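Local structure of response regulator aspartate phosphatase I (Bacillus subtilis subsp. subtilis, 4I1A) at residues Leu269-Ala274 with Glu309-Ser314. The protein dephosphorylates the sporulation phosphotransferase Spo0F and activates excision and transfer of the mobile element ICEBs1 by promoting inactivation of its repressor ImmR. Sequence-based numbering, arbitrary orientation.
Sequences LTYVEA and EGLFFS
Phe313, whose ring meets Thr270 across the contact, also gives its backbone N-H to Glu309 O at 2.9 Å, and this oxygen takes a second bond, from Ser314 OG at 2.7 Å. The two donors reach it from opposite faces of its carbonyl plane, the hydroxyl lying 36° out of that plane. This doubly held turn belongs to the C-terminal part of helix 299-313 in the tetratricopeptide-repeat domain, where stacked helices build a solenoid, and two adjacent aromatic rings lean from it onto helix 261-275. The pairing illustrates how two segments of repeat helices can meet through apolar side-chain contacts: the short helical segments cross at 46°, and aromatic rings bridge the 11.2 Å between their axes. Phe312 buries the largest area of any residue here. Its chi1 of -57° sets CG anti to the carbonyl carbon, and one face of the ring meets Ala274 CB, a CH-pi contact 3.6 Å from the centroid, while Leu311 CB covers the opposite face toward the rim. Tyr271 comes in at the edge, its CE1 3.7 Å from Phe312 CE2, the two side chains crossing at about a right angle. An alanine in place of Phe312 would probably open a gap between the helices, leaving Ala274 CB without its aromatic face and Tyr271 CE1 without the edge it packs on. Behind the contact, Leu311 rests on Val344 and Tyr347 of helix 334-351, and Phe313 meets Phe286 of helix 279-295. Thr270 OG1 is hydrogen-bonded to Leu266 O, while its methyl CG2 touches the edge of the Phe313 ring, 3.8 Å from CE2.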
# COMPACT_ATOMS: atom_id res chain seq x y z
N LEU A 269 -1.38 -0.51 13.33
CA LEU A 269 -1.02 -0.21 14.70
C LEU A 269 -1.40 -1.37 15.62
O LEU A 269 -0.59 -1.81 16.45
CB LEU A 269 -1.72 1.08 15.15
CG LEU A 269 -1.29 1.76 16.45
CD1 LEU A 269 0.22 1.83 16.59
CD2 LEU A 269 -1.89 3.15 16.52
N THR A 270 -2.62 -1.88 15.47
CA THR A 270 -3.10 -2.99 16.28
C THR A 270 -2.18 -4.18 16.12
O THR A 270 -1.75 -4.81 17.10
CB THR A 270 -4.52 -3.44 15.86
OG1 THR A 270 -5.43 -2.34 15.95
CG2 THR A 270 -5.01 -4.58 16.74
N TYR A 271 -1.88 -4.51 14.87
CA TYR A 271 -1.07 -5.67 14.57
C TYR A 271 0.35 -5.53 15.15
O TYR A 271 0.86 -6.45 15.79
CB TYR A 271 -1.03 -5.91 13.06
CG TYR A 271 -0.68 -7.33 12.69
CD1 TYR A 271 -0.47 -8.30 13.66
CD2 TYR A 271 -0.55 -7.69 11.36
CE1 TYR A 271 -0.15 -9.60 13.31
CE2 TYR A 271 -0.23 -8.98 11.00
CZ TYR A 271 -0.03 -9.93 11.98
OH TYR A 271 0.29 -11.20 11.60
N VAL A 272 0.96 -4.37 14.92
CA VAL A 272 2.29 -4.08 15.44
C VAL A 272 2.39 -4.29 16.96
O VAL A 272 3.35 -4.89 17.46
CB VAL A 272 2.75 -2.65 15.05
CG1 VAL A 272 3.84 -2.14 15.96
CG2 VAL A 272 3.20 -2.63 13.60
N GLU A 273 1.38 -3.82 17.68
CA GLU A 273 1.38 -3.94 19.14
C GLU A 273 1.17 -5.38 19.60
O GLU A 273 1.75 -5.81 20.60
CB GLU A 273 0.32 -3.02 19.74
CG GLU A 273 0.64 -1.53 19.61
CD GLU A 273 1.88 -1.13 20.39
OE1 GLU A 273 2.11 -1.70 21.48
OE2 GLU A 273 2.65 -0.26 19.93
N ALA A 274 0.34 -6.10 18.86
CA ALA A 274 0.12 -7.52 19.12
C ALA A 274 1.41 -8.33 18.92
O ALA A 274 1.72 -9.22 19.71
CB ALA A 274 -0.98 -8.05 18.20
N GLU A 309 -8.47 -10.73 15.47
CA GLU A 309 -9.33 -11.21 16.53
C GLU A 309 -9.16 -12.70 16.80
O GLU A 309 -9.05 -13.13 17.95
CB GLU A 309 -10.80 -10.93 16.22
CG GLU A 309 -11.72 -11.29 17.38
CD GLU A 309 -13.17 -10.99 17.07
OE1 GLU A 309 -13.44 -10.46 15.97
OE2 GLU A 309 -14.04 -11.30 17.93
N GLY A 310 -9.14 -13.49 15.73
CA GLY A 310 -9.02 -14.93 15.88
C GLY A 310 -7.63 -15.29 16.37
O GLY A 310 -7.46 -16.23 17.13
N LEU A 311 -6.65 -14.53 15.92
CA LEU A 311 -5.25 -14.69 16.31
C LEU A 311 -5.03 -14.26 17.76
O LEU A 311 -4.37 -14.97 18.51
CB LEU A 311 -4.39 -13.83 15.38
CG LEU A 311 -3.21 -14.37 14.56
CD1 LEU A 311 -3.36 -15.82 14.16
CD2 LEU A 311 -3.04 -13.49 13.34
N PHE A 312 -5.55 -13.10 18.16
CA PHE A 312 -5.12 -12.50 19.44
C PHE A 312 -6.20 -12.22 20.48
O PHE A 312 -5.92 -12.23 21.68
CB PHE A 312 -4.35 -11.18 19.19
CG PHE A 312 -3.15 -11.33 18.29
CD1 PHE A 312 -2.04 -12.07 18.69
CD2 PHE A 312 -3.10 -10.71 17.06
CE1 PHE A 312 -0.94 -12.21 17.86
CE2 PHE A 312 -2.00 -10.85 16.23
CZ PHE A 312 -0.91 -11.60 16.64
N PHE A 313 -7.42 -11.92 20.03
CA PHE A 313 -8.40 -11.27 20.91
C PHE A 313 -9.68 -12.07 21.20
O PHE A 313 -10.68 -11.53 21.67
CB PHE A 313 -8.74 -9.89 20.34
CG PHE A 313 -7.53 -9.00 20.17
CD1 PHE A 313 -6.68 -8.76 21.25
CD2 PHE A 313 -7.23 -8.44 18.95
CE1 PHE A 313 -5.56 -7.96 21.10
CE2 PHE A 313 -6.10 -7.62 18.79
CZ PHE A 313 -5.27 -7.38 19.86
N SER A 314 -9.63 -13.36 20.93
CA SER A 314 -10.68 -14.29 21.31
C SER A 314 -9.96 -15.31 22.16
O SER A 314 -8.87 -15.03 22.68
CB SER A 314 -11.32 -14.93 20.08
OG SER A 314 -10.35 -15.19 19.06